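Local coordinates for protein aminopeptidase YwaD (Bacillus subtilis, PDB 6HC6) that removes N-terminal amino acids from peptides, using two zinc ions per subunit, as a secreted metallo-aminopeptidase of the M28 family, at residues N164-G169 with N192-P197. Residues are numbered along the deposited sequence; the frame is centred on the assembly and turned at random.
Sequences NAEAAG and NKVGIP
Glu166 and Gly195 illustrate how one long acidic side chain at the end of a helix can hold a neighbouring loop by its backbone. With CG anti to the backbone N (chi1 170°) and the chain extended beyond it, Glu166 carries its carboxylate from the helix across to the loop. There the amide of Gly195 is shared unequally between the two oxygens: Gly195 N gives a nearly straight bond to Glu166 OE2 (3.2 Å, 163° at the hydrogen), arriving on the syn side and 22° out of the carboxylate plane, whereas its second bond, to OE1, is weak and strongly bent. CG1 of Val194, itself buried, lies 3.3 Å from Glu166 OE2, so the better-bonded oxygen has a methyl as well as an N-H beside it. Both segments belong to the PA domain, where helix 158-167 packs beside the loop that enters strand 198-201, well away from the zinc site. The tighter apolar part lies at the root of the glutamate: Ile196 CD1 reaches Glu166 CB at 3.8 Å, and Ile196 also touches Val173 of strand 172-176, as does Ala165. Shortening Glu166 to an alanine would probably leave the Gly195 amide without its carboxylate partner and take the contact off Val194 CG1. In contrast to buried Val194 and this apolar packing, Gly195 is exposed and marks the open side, where Glu166 OE1 lies 3.3 Å from Gly195 CA. Just beyond, the helix ends in a Schellman motif at Gly169, whose positive phi ends the helical run.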
loop_
_atom_site.group_PDB
_atom_site.type_symbol
_atom_site.label_atom_id
_atom_site.label_comp_id
_atom_site.label_asym_id
_atom_site.label_seq_id
_atom_site.Cartn_x
_atom_site.Cartn_y
_atom_site.Cartn_z
ATOM N N ASN A 164 25.229 3.887 2.696
ATOM C CA ASN A 164 26.422 4.453 3.323
ATOM C C ASN A 164 27.086 3.437 4.242
ATOM O O ASN A 164 28.318 3.316 4.263
ATOM C CB ASN A 164 26.070 5.715 4.109
ATOM C CG ASN A 164 25.718 6.879 3.214
ATOM O OD1 ASN A 164 26.023 6.874 2.020
ATOM N ND2 ASN A 164 25.081 7.894 3.790
ATOM N N ALA A 165 26.289 2.694 5.006
ATOM C CA ALA A 165 26.867 1.691 5.894
ATOM C C ALA A 165 27.566 0.592 5.102
ATOM O O ALA A 165 28.668 0.165 5.458
ATOM C CB ALA A 165 25.781 1.109 6.802
ATOM N N GLU A 166 26.941 0.117 4.021
ATOM C CA GLU A 166 27.538 -0.982 3.270
ATOM C C GLU A 166 28.833 -0.546 2.596
ATOM O O GLU A 166 29.827 -1.282 2.615
ATOM C CB GLU A 166 26.544 -1.530 2.240
ATOM C CG GLU A 166 27.173 -2.516 1.262
ATOM C CD GLU A 166 26.152 -3.368 0.526
ATOM O OE1 GLU A 166 26.442 -4.558 0.287
ATOM O OE2 GLU A 166 25.065 -2.851 0.181
ATOM N N ALA A 167 28.845 0.658 2.016
ATOM C CA ALA A 167 30.070 1.172 1.413
ATOM C C ALA A 167 31.162 1.358 2.456
ATOM O O ALA A 167 32.351 1.294 2.129
ATOM C CB ALA A 167 29.793 2.492 0.694
ATOM N N ALA A 168 30.780 1.574 3.716
ATOM C CA ALA A 168 31.735 1.686 4.808
ATOM C C ALA A 168 32.178 0.333 5.347
ATOM O O ALA A 168 32.931 0.290 6.328
ATOM C CB ALA A 168 31.136 2.514 5.947
ATOM N N GLY A 169 31.713 -0.765 4.760
ATOM C CA GLY A 169 32.135 -2.083 5.186
ATOM C C GLY A 169 31.325 -2.692 6.307
ATOM O O GLY A 169 31.765 -3.691 6.893
ATOM N N ASN A 192 15.431 -0.661 -3.843
ATOM C CA ASN A 192 16.817 -0.993 -4.124
ATOM C C ASN A 192 17.208 -2.291 -3.429
ATOM O O ASN A 192 16.563 -2.748 -2.481
ATOM C CB ASN A 192 17.741 0.134 -3.676
ATOM C CG ASN A 192 17.499 1.422 -4.431
ATOM O OD1 ASN A 192 16.824 2.327 -3.939
ATOM N ND2 ASN A 192 18.057 1.518 -5.632
ATOM N N LYS A 193 18.280 -2.894 -3.918
ATOM C CA LYS A 193 18.849 -4.072 -3.285
ATOM C C LYS A 193 20.078 -3.662 -2.489
ATOM O O LYS A 193 20.879 -2.841 -2.942
ATOM C CB LYS A 193 19.206 -5.134 -4.326
ATOM C CG LYS A 193 17.999 -5.610 -5.118
ATOM C CD LYS A 193 17.549 -6.996 -4.699
ATOM C CE LYS A 193 17.247 -7.854 -5.925
ATOM N NZ LYS A 193 17.277 -9.318 -5.640
ATOM N N VAL A 194 20.193 -4.203 -1.280
ATOM C CA VAL A 194 21.358 -4.006 -0.429
ATOM C C VAL A 194 21.938 -5.379 -0.122
ATOM O O VAL A 194 21.193 -6.346 0.084
ATOM C CB VAL A 194 20.990 -3.238 0.859
ATOM C CG1 VAL A 194 22.194 -3.088 1.766
ATOM C CG2 VAL A 194 20.436 -1.866 0.507
ATOM N N GLY A 195 23.266 -5.470 -0.128
ATOM C CA GLY A 195 23.969 -6.729 0.006
ATOM C C GLY A 195 24.217 -7.202 1.415
ATOM O O GLY A 195 24.809 -8.270 1.607
ATOM N N ILE A 196 23.786 -6.441 2.411
ATOM C CA ILE A 196 23.910 -6.840 3.810
ATOM C C ILE A 196 22.515 -6.807 4.418
ATOM O O ILE A 196 21.585 -6.225 3.834
ATOM C CB ILE A 196 24.907 -5.938 4.577
ATOM C CG1 ILE A 196 24.526 -4.461 4.455
ATOM C CG2 ILE A 196 26.314 -6.150 4.053
ATOM C CD1 ILE A 196 25.428 -3.542 5.272
ATOM N N PRO A 197 22.319 -7.453 5.568
ATOM C CA PRO A 197 21.014 -7.365 6.239
ATOM C C PRO A 197 20.700 -5.935 6.646
ATOM O O PRO A 197 21.590 -5.178 7.040
ATOM C CB PRO A 197 21.181 -8.267 7.467
ATOM C CG PRO A 197 22.320 -9.183 7.137
ATOM C CD PRO A 197 23.231 -8.393 6.242
#